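Local coordinates for THUMP domain-containing protein (Pyrococcus horikoshii, PDB 1VBK) that probably binds RNA and ATP, as a THUMP-domain relative of the ThiI proteins, although its precise biological role is not established, at residues V3-Y8 and H48-V53. Numbering follows the deposited sequence.
Sequences VVIVRY and HGRIIV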
loop_
_atom_site.group_PDB
_atom_site.type_symbol
_atom_site.label_atom_id
_atom_site.label_comp_id
_atom_site.label_asym_id
_atom_site.label_seq_id
_atom_site.Cartn_x
_atom_site.Cartn_y
_atom_site.Cartn_z
ATOM N N VAL A 3 12.565 31.300 -16.518
ATOM C CA VAL A 3 12.390 29.907 -16.102
ATOM C C VAL A 3 12.903 29.679 -14.684
ATOM O O VAL A 3 13.500 30.562 -14.063
ATOM C CB VAL A 3 13.157 28.891 -17.013
ATOM C CG1 VAL A 3 12.852 29.134 -18.492
ATOM C CG2 VAL A 3 14.652 28.985 -16.744
ATOM N N VAL A 4 12.643 28.481 -14.178
ATOM C CA VAL A 4 13.134 28.071 -12.873
ATOM C C VAL A 4 13.758 26.698 -13.105
ATOM O O VAL A 4 13.113 25.805 -13.657
ATOM C CB VAL A 4 12.011 27.923 -11.818
ATOM C CG1 VAL A 4 12.595 27.350 -10.535
ATOM C CG2 VAL A 4 11.373 29.282 -11.521
ATOM N N ILE A 5 15.023 26.551 -12.723
ATOM C CA ILE A 5 15.720 25.278 -12.856
ATOM C C ILE A 5 15.522 24.528 -11.545
ATOM O O ILE A 5 15.810 25.055 -10.469
ATOM C CB ILE A 5 17.242 25.469 -13.065
ATOM C CG1 ILE A 5 17.507 26.309 -14.319
ATOM C CG2 ILE A 5 17.926 24.104 -13.190
ATOM C CD1 ILE A 5 18.964 26.721 -14.468
ATOM N N VAL A 6 15.017 23.305 -11.634
ATOM C CA VAL A 6 14.797 22.487 -10.453
ATOM C C VAL A 6 15.755 21.303 -10.530
ATOM O O VAL A 6 15.715 20.531 -11.488
ATOM C CB VAL A 6 13.348 21.983 -10.395
ATOM C CG1 VAL A 6 13.161 21.042 -9.193
ATOM C CG2 VAL A 6 12.402 23.176 -10.292
ATOM N N ARG A 7 16.624 21.180 -9.531
ATOM C CA ARG A 7 17.606 20.096 -9.500
ATOM C C ARG A 7 17.234 19.080 -8.435
ATOM O O ARG A 7 16.745 19.440 -7.366
ATOM C CB ARG A 7 19.007 20.654 -9.226
ATOM C CG ARG A 7 19.368 21.827 -10.130
ATOM C CD ARG A 7 20.818 22.283 -9.959
ATOM N NE ARG A 7 21.070 23.467 -10.770
ATOM C CZ ARG A 7 20.745 24.705 -10.404
ATOM N NH1 ARG A 7 20.165 24.925 -9.228
ATOM N NH2 ARG A 7 20.966 25.719 -11.229
ATOM N N TYR A 8 17.485 17.809 -8.728
ATOM C CA TYR A 8 17.146 16.735 -7.803
ATOM C C TYR A 8 18.098 15.558 -7.943
ATOM O O TYR A 8 18.964 15.538 -8.822
ATOM C CB TYR A 8 15.712 16.273 -8.071
ATOM C CG TYR A 8 15.450 16.000 -9.535
ATOM C CD1 TYR A 8 15.750 14.758 -10.099
ATOM C CD2 TYR A 8 14.950 17.003 -10.370
ATOM C CE1 TYR A 8 15.557 14.519 -11.459
ATOM C CE2 TYR A 8 14.759 16.779 -11.732
ATOM C CZ TYR A 8 15.065 15.535 -12.269
ATOM O OH TYR A 8 14.898 15.313 -13.617
ATOM N N HIS A 48 17.109 15.566 -19.319
ATOM C CA HIS A 48 18.492 15.336 -18.926
ATOM C C HIS A 48 18.796 15.545 -17.445
ATOM O O HIS A 48 19.786 16.184 -17.088
ATOM C CB HIS A 48 19.411 16.194 -19.797
ATOM C CG HIS A 48 19.361 15.823 -21.245
ATOM N ND1 HIS A 48 19.869 14.634 -21.723
ATOM C CD2 HIS A 48 18.801 16.448 -22.309
ATOM C CE1 HIS A 48 19.623 14.541 -23.018
ATOM N NE2 HIS A 48 18.975 15.628 -23.399
ATOM N N GLY A 49 17.934 15.002 -16.590
ATOM C CA GLY A 49 18.146 15.091 -15.154
ATOM C C GLY A 49 17.757 16.385 -14.476
ATOM O O GLY A 49 18.014 16.561 -13.286
ATOM N N ARG A 50 17.137 17.286 -15.227
ATOM C CA ARG A 50 16.700 18.572 -14.699
ATOM C C ARG A 50 15.224 18.783 -15.004
ATOM O O ARG A 50 14.695 18.239 -15.969
ATOM C CB ARG A 50 17.474 19.716 -15.367
ATOM C CG ARG A 50 18.924 19.866 -14.956
ATOM C CD ARG A 50 19.019 20.562 -13.614
ATOM N NE ARG A 50 20.358 21.085 -13.353
ATOM C CZ ARG A 50 21.394 20.350 -12.965
ATOM N NH1 ARG A 50 21.261 19.044 -12.785
ATOM N NH2 ARG A 50 22.567 20.930 -12.744
ATOM N N ILE A 51 14.565 19.574 -14.170
ATOM C CA ILE A 51 13.177 19.923 -14.412
ATOM C C ILE A 51 13.209 21.423 -14.669
ATOM O O ILE A 51 13.863 22.184 -13.943
ATOM C CB ILE A 51 12.272 19.607 -13.209
ATOM C CG1 ILE A 51 11.939 18.114 -13.207
ATOM C CG2 ILE A 51 10.978 20.430 -13.288
ATOM C CD1 ILE A 51 11.187 17.644 -11.968
ATOM N N ILE A 52 12.539 21.841 -15.730
ATOM C CA ILE A 52 12.488 23.241 -16.085
ATOM C C ILE A 52 11.044 23.698 -16.003
ATOM O O ILE A 52 10.147 23.045 -16.546
ATOM C CB ILE A 52 12.992 23.483 -17.537
ATOM C CG1 ILE A 52 14.464 23.070 -17.672
ATOM C CG2 ILE A 52 12.802 24.957 -17.918
ATOM C CD1 ILE A 52 15.446 23.913 -16.859
ATOM N N VAL A 53 10.826 24.807 -15.304
ATOM C CA VAL A 53 9.499 25.388 -15.190
ATOM C C VAL A 53 9.545 26.688 -15.984
ATOM O O VAL A 53 10.222 27.626 -15.579
ATOM C CB VAL A 53 9.138 25.737 -13.724
ATOM C CG1 VAL A 53 7.762 26.387 -13.669
ATOM C CG2 VAL A 53 9.165 24.493 -12.869
HETATM O O HOH W 1 19.004 17.663 -11.245
HETATM O O HOH W 2 18.864 14.270 -11.770
#
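The guanidinium planes of Arg7 and Arg50 stand 79° apart. Arg7 lays its methylenes across one face of the Arg50 group, its CG 3.5 Å from Arg50 NE, while Arg50 NH2 reaches the edge of the Arg7 group; Ile5 CG2 lies over the rim of one face of the latter and also at the edge of the Arg50 group. Arg7 arrives on a chain extended from CG to NE; Arg50, bent at chi2 (-79°), crosses it obliquely. Glu155 binds NE of both arginines by salt bridges, which probably offsets their mutual repulsion. The Tyr8 ring has Gly49 O over one face, 3.3 Å from Tyr8 CZ, and a water over the ring centre on the same side, which accepts from Tyr8 N and can donate to Gly49 O. Ile51 crosses this ring at about a right angle, its CG1 3.5 Å from Tyr8 CE2, and the Tyr8 hydroxyl is hydrogen-bonded to Glu23 of helix 19-36. Between the arginines on one face and the Tyr8-Ile51 packing on the other runs the antiparallel pairing of strands 3-8 and 50-54 in the ThiI ferredoxin-like domain, with strand 71-81 along the other edge of 3-8. Val6 and Ile51 form an antiparallel hydrogen-bonded pair (Val6 N to Ile51 O 2.8 Å), as do Val4 and Val53. On the arginine face, Ile5 CG1 lies 4.1 Å from Ile52 CD1, the two side chains pointing the same way.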